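Local coordinates for protein response regulator FixJ (Bradyrhizobium japonicum, PDB 5XSO) that acts, once activated by the sensor kinase FixL, as a DNA-binding regulator that induces expression of the nitrogen-fixation genes nifA and fixK, at residues 14-19 with 40-45; 60-65 with 85-90. All coordinates share one frame; numbering follows the deposited sequence.

Contact 1 of 2, residues 14-19 with 40-45; sequences KGHIYV and GVTLFD
CG of His16 stands anti to its backbone N (chi1 -156°), which leans the ring toward Gly40. OG1 of Thr42 is anti to its carbonyl carbon (chi1 -59°), which sets it where the ring reaches it. Both lie on the sheet face that also carries Tyr18. NE2 of His16 and OG1 of Thr42 are 2.7 Å apart and share a nearly straight hydrogen bond of 164°. OG1 lies at the ring edge, near its plane. One face of the imidazole rests on the backbone of the partner strand: ND1 of His16 is 3.4 Å from C of Gly40. A side chain at Gly40 would run into ND1, so the absence of CB makes room for the ring. CD1 of Tyr18 sits 3.7 Å from CB of Thr42, and also meets CE2 of Phe44. The hydroxyl of Tyr18 bonds to the carbonyl O of Ser58. On the other face Val19 touches two residues. Its CG2 meets CG1 of Val41 at 3.9 Å, while its CB lies against CD2 of Leu43; Val19 and Val41 also pack on Leu30 and Leu34 of helix 24-36, respectively. Five backbone bonds join the strands, among them Ile17 N to Gly40 O at 2.7 Å and Phe44 N to Val19 O at 2.7 Å. These parallel strands, joined through helix 24-36, form a beta-alpha-beta unit of the CheY-like receiver domain.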
loop_
_atom_site.group_PDB
_atom_site.type_symbol
_atom_site.label_atom_id
_atom_site.label_comp_id
_atom_site.label_asym_id
_atom_site.label_seq_id
_atom_site.Cartn_x
_atom_site.Cartn_y
_atom_site.Cartn_z
ATOM N N LYS A 14 -2.295 -13.456 16.255
ATOM C CA LYS A 14 -1.802 -12.098 16.459
ATOM C C LYS A 14 -1.490 -11.395 15.143
ATOM O O LYS A 14 -0.998 -10.261 15.152
ATOM C CB LYS A 14 -0.553 -12.117 17.346
ATOM C CG LYS A 14 -0.859 -12.539 18.786
ATOM C CD LYS A 14 0.352 -12.518 19.718
ATOM C CE LYS A 14 1.287 -11.374 19.435
ATOM N NZ LYS A 14 2.688 -11.734 19.819
ATOM N N GLY A 15 -1.746 -12.042 14.022
ATOM C CA GLY A 15 -1.373 -11.511 12.721
ATOM C C GLY A 15 -0.848 -12.655 11.875
ATOM O O GLY A 15 -0.370 -13.677 12.382
ATOM N N HIS A 16 -0.959 -12.499 10.560
ATOM C CA HIS A 16 -0.464 -13.494 9.619
ATOM C C HIS A 16 0.848 -13.027 9.002
ATOM O O HIS A 16 1.003 -11.846 8.684
ATOM C CB HIS A 16 -1.453 -13.794 8.497
ATOM C CG HIS A 16 -1.232 -15.142 7.899
ATOM N ND1 HIS A 16 -1.673 -16.300 8.508
ATOM C CD2 HIS A 16 -0.525 -15.531 6.810
ATOM C CE1 HIS A 16 -1.290 -17.345 7.789
ATOM N NE2 HIS A 16 -0.590 -16.905 6.756
ATOM N N ILE A 17 1.797 -13.951 8.845
ATOM C CA ILE A 17 3.138 -13.628 8.333
ATOM C C ILE A 17 3.365 -14.394 7.042
ATOM O O ILE A 17 3.122 -15.606 6.986
ATOM C CB ILE A 17 4.253 -13.976 9.344
ATOM C CG1 ILE A 17 3.926 -13.504 10.782
ATOM C CG2 ILE A 17 5.655 -13.400 8.853
ATOM C CD1 ILE A 17 3.647 -12.003 10.838
ATOM N N TYR A 18 3.853 -13.714 6.009
ATOM C CA TYR A 18 4.203 -14.372 4.758
ATOM C C TYR A 18 5.726 -14.419 4.715
ATOM O O TYR A 18 6.376 -13.383 4.512
ATOM C CB TYR A 18 3.617 -13.631 3.556
ATOM C CG TYR A 18 2.108 -13.653 3.551
ATOM C CD1 TYR A 18 1.421 -14.864 3.442
ATOM C CD2 TYR A 18 1.374 -12.487 3.732
ATOM C CE1 TYR A 18 0.035 -14.906 3.460
ATOM C CE2 TYR A 18 -0.052 -12.510 3.750
ATOM C CZ TYR A 18 -0.698 -13.727 3.627
ATOM O OH TYR A 18 -2.077 -13.803 3.675
ATOM N N VAL A 19 6.295 -15.610 4.891
ATOM C CA VAL A 19 7.755 -15.785 4.905
ATOM C C VAL A 19 8.235 -16.132 3.501
ATOM O O VAL A 19 7.732 -17.085 2.885
ATOM C CB VAL A 19 8.163 -16.889 5.891
ATOM C CG1 VAL A 19 9.678 -17.196 5.794
ATOM C CG2 VAL A 19 7.800 -16.477 7.344
ATOM N N GLY A 40 0.009 -16.517 12.764
ATOM C CA GLY A 40 -0.143 -17.454 11.655
ATOM C C GLY A 40 0.924 -17.238 10.576
ATOM O O GLY A 40 1.423 -16.123 10.390
ATOM N N VAL A 41 1.269 -18.306 9.850
ATOM C CA VAL A 41 2.409 -18.290 8.915
ATOM C C VAL A 41 2.069 -19.021 7.614
ATOM O O VAL A 41 1.452 -20.095 7.624
ATOM C CB VAL A 41 3.674 -18.913 9.538
ATOM C CG1 VAL A 41 4.892 -18.659 8.644
ATOM C CG2 VAL A 41 3.973 -18.324 10.943
ATOM N N THR A 42 2.460 -18.428 6.483
ATOM C CA THR A 42 2.447 -19.084 5.173
ATOM C C THR A 42 3.829 -18.888 4.567
ATOM O O THR A 42 4.377 -17.790 4.650
ATOM C CB THR A 42 1.388 -18.490 4.235
ATOM O OG1 THR A 42 0.088 -18.625 4.821
ATOM C CG2 THR A 42 1.384 -19.226 2.872
ATOM N N LEU A 43 4.420 -19.931 3.989
ATOM C CA LEU A 43 5.831 -19.835 3.607
ATOM C C LEU A 43 5.975 -20.015 2.108
ATOM O O LEU A 43 5.225 -20.782 1.496
ATOM C CB LEU A 43 6.671 -20.895 4.337
ATOM C CG LEU A 43 6.605 -20.600 5.844
ATOM C CD1 LEU A 43 5.552 -21.478 6.492
ATOM C CD2 LEU A 43 7.969 -20.678 6.587
ATOM N N PHE A 44 6.955 -19.333 1.529
ATOM C CA PHE A 44 7.247 -19.476 0.109
ATOM C C PHE A 44 8.746 -19.693 -0.066
ATOM O O PHE A 44 9.558 -19.008 0.578
ATOM C CB PHE A 44 6.782 -18.226 -0.656
ATOM C CG PHE A 44 5.327 -17.937 -0.498
ATOM C CD1 PHE A 44 4.416 -18.443 -1.407
ATOM C CD2 PHE A 44 4.869 -17.173 0.572
ATOM C CE1 PHE A 44 3.057 -18.174 -1.276
ATOM C CE2 PHE A 44 3.529 -16.900 0.711
ATOM C CZ PHE A 44 2.616 -17.398 -0.207
ATOM N N ASP A 45 9.123 -20.656 -0.903
ATOM C CA ASP A 45 10.541 -20.835 -1.172
ATOM C C ASP A 45 10.920 -20.267 -2.529
ATOM O O ASP A 45 12.102 -20.252 -2.887
ATOM C CB ASP A 45 10.908 -22.321 -1.067
ATOM C CG ASP A 45 10.068 -23.205 -1.979
ATOM O OD1 ASP A 45 9.745 -22.781 -3.108
ATOM O OD2 ASP A 45 9.743 -24.340 -1.572
#

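Contact 2 of 2, residues 60-65 with 85-90; sequences GCVVSD and SPFPIL
Phe87 packs its side chain against Gly60 and Val62. Its CB lies 3.3 Å from O of Gly60. CG stays close to the same oxygen, at 3.4 Å. CD1 meets CG2 of Val62, which comes to the ring edge; the two side chains cross at about a right angle. CD2 and CE2 each lie 4.0 Å from N of Gly60, which sits over the ring centre. CE1 lies next to the Tyr18 ring, and CZ closes the ring 4.2 Å from Gly60 N. OG of Ser85 lies above the opposite face, offset toward the rim, so the ring is flanked on both faces. An alanine in place of Phe87 would probably open a gap between Gly60 and Ser85 and leave CG2 of Val62 without its aromatic neighbour. Beyond this residue the chains pair as parallel strands of one beta-alpha-beta unit, connected by helix 73-82, in the receiver domain's central sheet. Val62 N donates to Pro88 O, Leu90 N to Val62 O at 2.8 Å, and Ser64 N to Leu90 O. The middle bond is almost straight (176°). CB of Val62 packs on CG1 of Ile89 at 3.9 Å. SG of Cys61, anti to its backbone N (chi1 -178°), turns to the other side. There it meets CG of Leu90 at 4.0 Å and CG of Pro88; both residues also touch helix 119-138.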
loop_
_atom_site.group_PDB
_atom_site.type_symbol
_atom_site.label_atom_id
_atom_site.label_comp_id
_atom_site.label_asym_id
_atom_site.label_seq_id
_atom_site.Cartn_x
_atom_site.Cartn_y
_atom_site.Cartn_z
ATOM N N GLY A 60 -1.406 -9.376 5.858
ATOM C CA GLY A 60 -0.404 -9.866 6.784
ATOM C C GLY A 60 0.914 -9.174 6.518
ATOM O O GLY A 60 1.030 -8.307 5.649
ATOM N N CYS A 61 1.913 -9.564 7.279
ATOM C CA CYS A 61 3.228 -8.943 7.200
ATOM C C CYS A 61 4.146 -9.859 6.394
ATOM O O CYS A 61 4.203 -11.068 6.656
ATOM C CB CYS A 61 3.806 -8.708 8.600
ATOM S SG CYS A 61 5.419 -7.883 8.644
ATOM N N VAL A 62 4.878 -9.290 5.448
ATOM C CA VAL A 62 5.852 -10.056 4.669
ATOM C C VAL A 62 7.219 -9.974 5.344
ATOM O O VAL A 62 7.674 -8.884 5.733
ATOM C CB VAL A 62 5.911 -9.547 3.217
ATOM C CG1 VAL A 62 6.968 -10.316 2.427
ATOM C CG2 VAL A 62 4.536 -9.617 2.557
ATOM N N VAL A 63 7.882 -11.126 5.499
ATOM C CA VAL A 63 9.248 -11.183 6.012
ATOM C C VAL A 63 10.080 -11.919 4.962
ATOM O O VAL A 63 9.869 -13.121 4.745
ATOM C CB VAL A 63 9.318 -11.889 7.375
ATOM C CG1 VAL A 63 10.767 -12.034 7.826
ATOM C CG2 VAL A 63 8.487 -11.122 8.438
ATOM N N SER A 64 10.972 -11.195 4.249
ATOM C CA SER A 64 11.600 -11.756 3.063
ATOM C C SER A 64 13.112 -11.588 3.123
ATOM O O SER A 64 13.624 -10.563 3.607
ATOM C CB SER A 64 11.068 -11.077 1.794
ATOM O OG SER A 64 11.733 -11.504 0.603
ATOM N N ASP A 65 13.817 -12.634 2.705
ATOM C CA ASP A 65 15.245 -12.516 2.398
ATOM C C ASP A 65 15.515 -11.470 1.324
ATOM O O ASP A 65 14.799 -11.375 0.321
ATOM C CB ASP A 65 15.796 -13.880 1.962
ATOM C CG ASP A 65 17.329 -13.880 1.862
ATOM O OD1 ASP A 65 17.829 -13.704 0.731
ATOM O OD2 ASP A 65 17.992 -14.041 2.881
ATOM N N SER A 85 -0.117 -3.211 -2.909
ATOM C CA SER A 85 -0.305 -4.032 -1.715
ATOM C C SER A 85 -0.198 -3.192 -0.453
ATOM O O SER A 85 0.783 -2.471 -0.276
ATOM C CB SER A 85 0.734 -5.151 -1.653
ATOM O OG SER A 85 0.382 -6.104 -0.653
ATOM N N PRO A 86 -1.143 -3.308 0.477
ATOM C CA PRO A 86 -0.983 -2.680 1.791
ATOM C C PRO A 86 -0.153 -3.501 2.779
ATOM O O PRO A 86 0.018 -3.072 3.927
ATOM C CB PRO A 86 -2.435 -2.551 2.271
ATOM C CG PRO A 86 -3.108 -3.738 1.661
ATOM C CD PRO A 86 -2.389 -4.087 0.377
ATOM N N PHE A 87 0.394 -4.627 2.385
ATOM C CA PHE A 87 1.138 -5.467 3.350
ATOM C C PHE A 87 2.448 -4.790 3.738
ATOM O O PHE A 87 3.230 -4.428 2.859
ATOM C CB PHE A 87 1.488 -6.814 2.740
ATOM C CG PHE A 87 0.325 -7.690 2.383
ATOM C CD1 PHE A 87 0.577 -8.980 1.918
ATOM C CD2 PHE A 87 -0.998 -7.264 2.480
ATOM C CE1 PHE A 87 -0.491 -9.834 1.544
ATOM C CE2 PHE A 87 -2.045 -8.106 2.127
ATOM C CZ PHE A 87 -1.793 -9.390 1.658
ATOM N N PRO A 88 2.767 -4.657 5.022
ATOM C CA PRO A 88 4.112 -4.189 5.375
ATOM C C PRO A 88 5.149 -5.263 5.053
ATOM O O PRO A 88 4.881 -6.477 5.146
ATOM C CB PRO A 88 4.021 -3.942 6.893
ATOM C CG PRO A 88 2.952 -4.903 7.376
ATOM C CD PRO A 88 1.966 -5.037 6.207
ATOM N N ILE A 89 6.354 -4.819 4.695
ATOM C CA ILE A 89 7.429 -5.746 4.354
ATOM C C ILE A 89 8.662 -5.502 5.237
ATOM O O ILE A 89 9.173 -4.372 5.314
ATOM C CB ILE A 89 7.817 -5.638 2.868
ATOM C CG1 ILE A 89 6.588 -5.891 1.980
ATOM C CG2 ILE A 89 8.953 -6.655 2.586
ATOM C CD1 ILE A 89 6.730 -5.319 0.552
ATOM N N LEU A 90 9.161 -6.570 5.869
ATOM C CA LEU A 90 10.440 -6.551 6.572
ATOM C C LEU A 90 11.464 -7.376 5.785
ATOM O O LEU A 90 11.135 -8.450 5.253
ATOM C CB LEU A 90 10.302 -7.166 7.986
ATOM C CG LEU A 90 9.152 -6.597 8.815
ATOM C CD1 LEU A 90 9.111 -7.320 10.174
ATOM C CD2 LEU A 90 9.398 -5.051 9.014
#

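In the fold
Contacts 1 and 2 follow one another along the chain and belong to the same parallel sheet. Their centres are about 9 Å apart. Strands 16-20 and 61-65 are neighbours, so the order runs 40-44, 16-20, 61-65, 89-93. The seam between the contacts is closed by two probable hydrogen bonds, Tyr18 N to Cys61 O at 2.7 Å and Cys61 N to His16 O at 2.8 Å. CE2 of Tyr18 also packs on CE1 of Phe87 at 3.5 Å. Both contacts approach the probable magnesium site. Asp65 ends strand 61-65 there, and Asp21 follows strand 16-20. The nearest side-chain atoms of Val19 and Asp65 are about 8 Å apart.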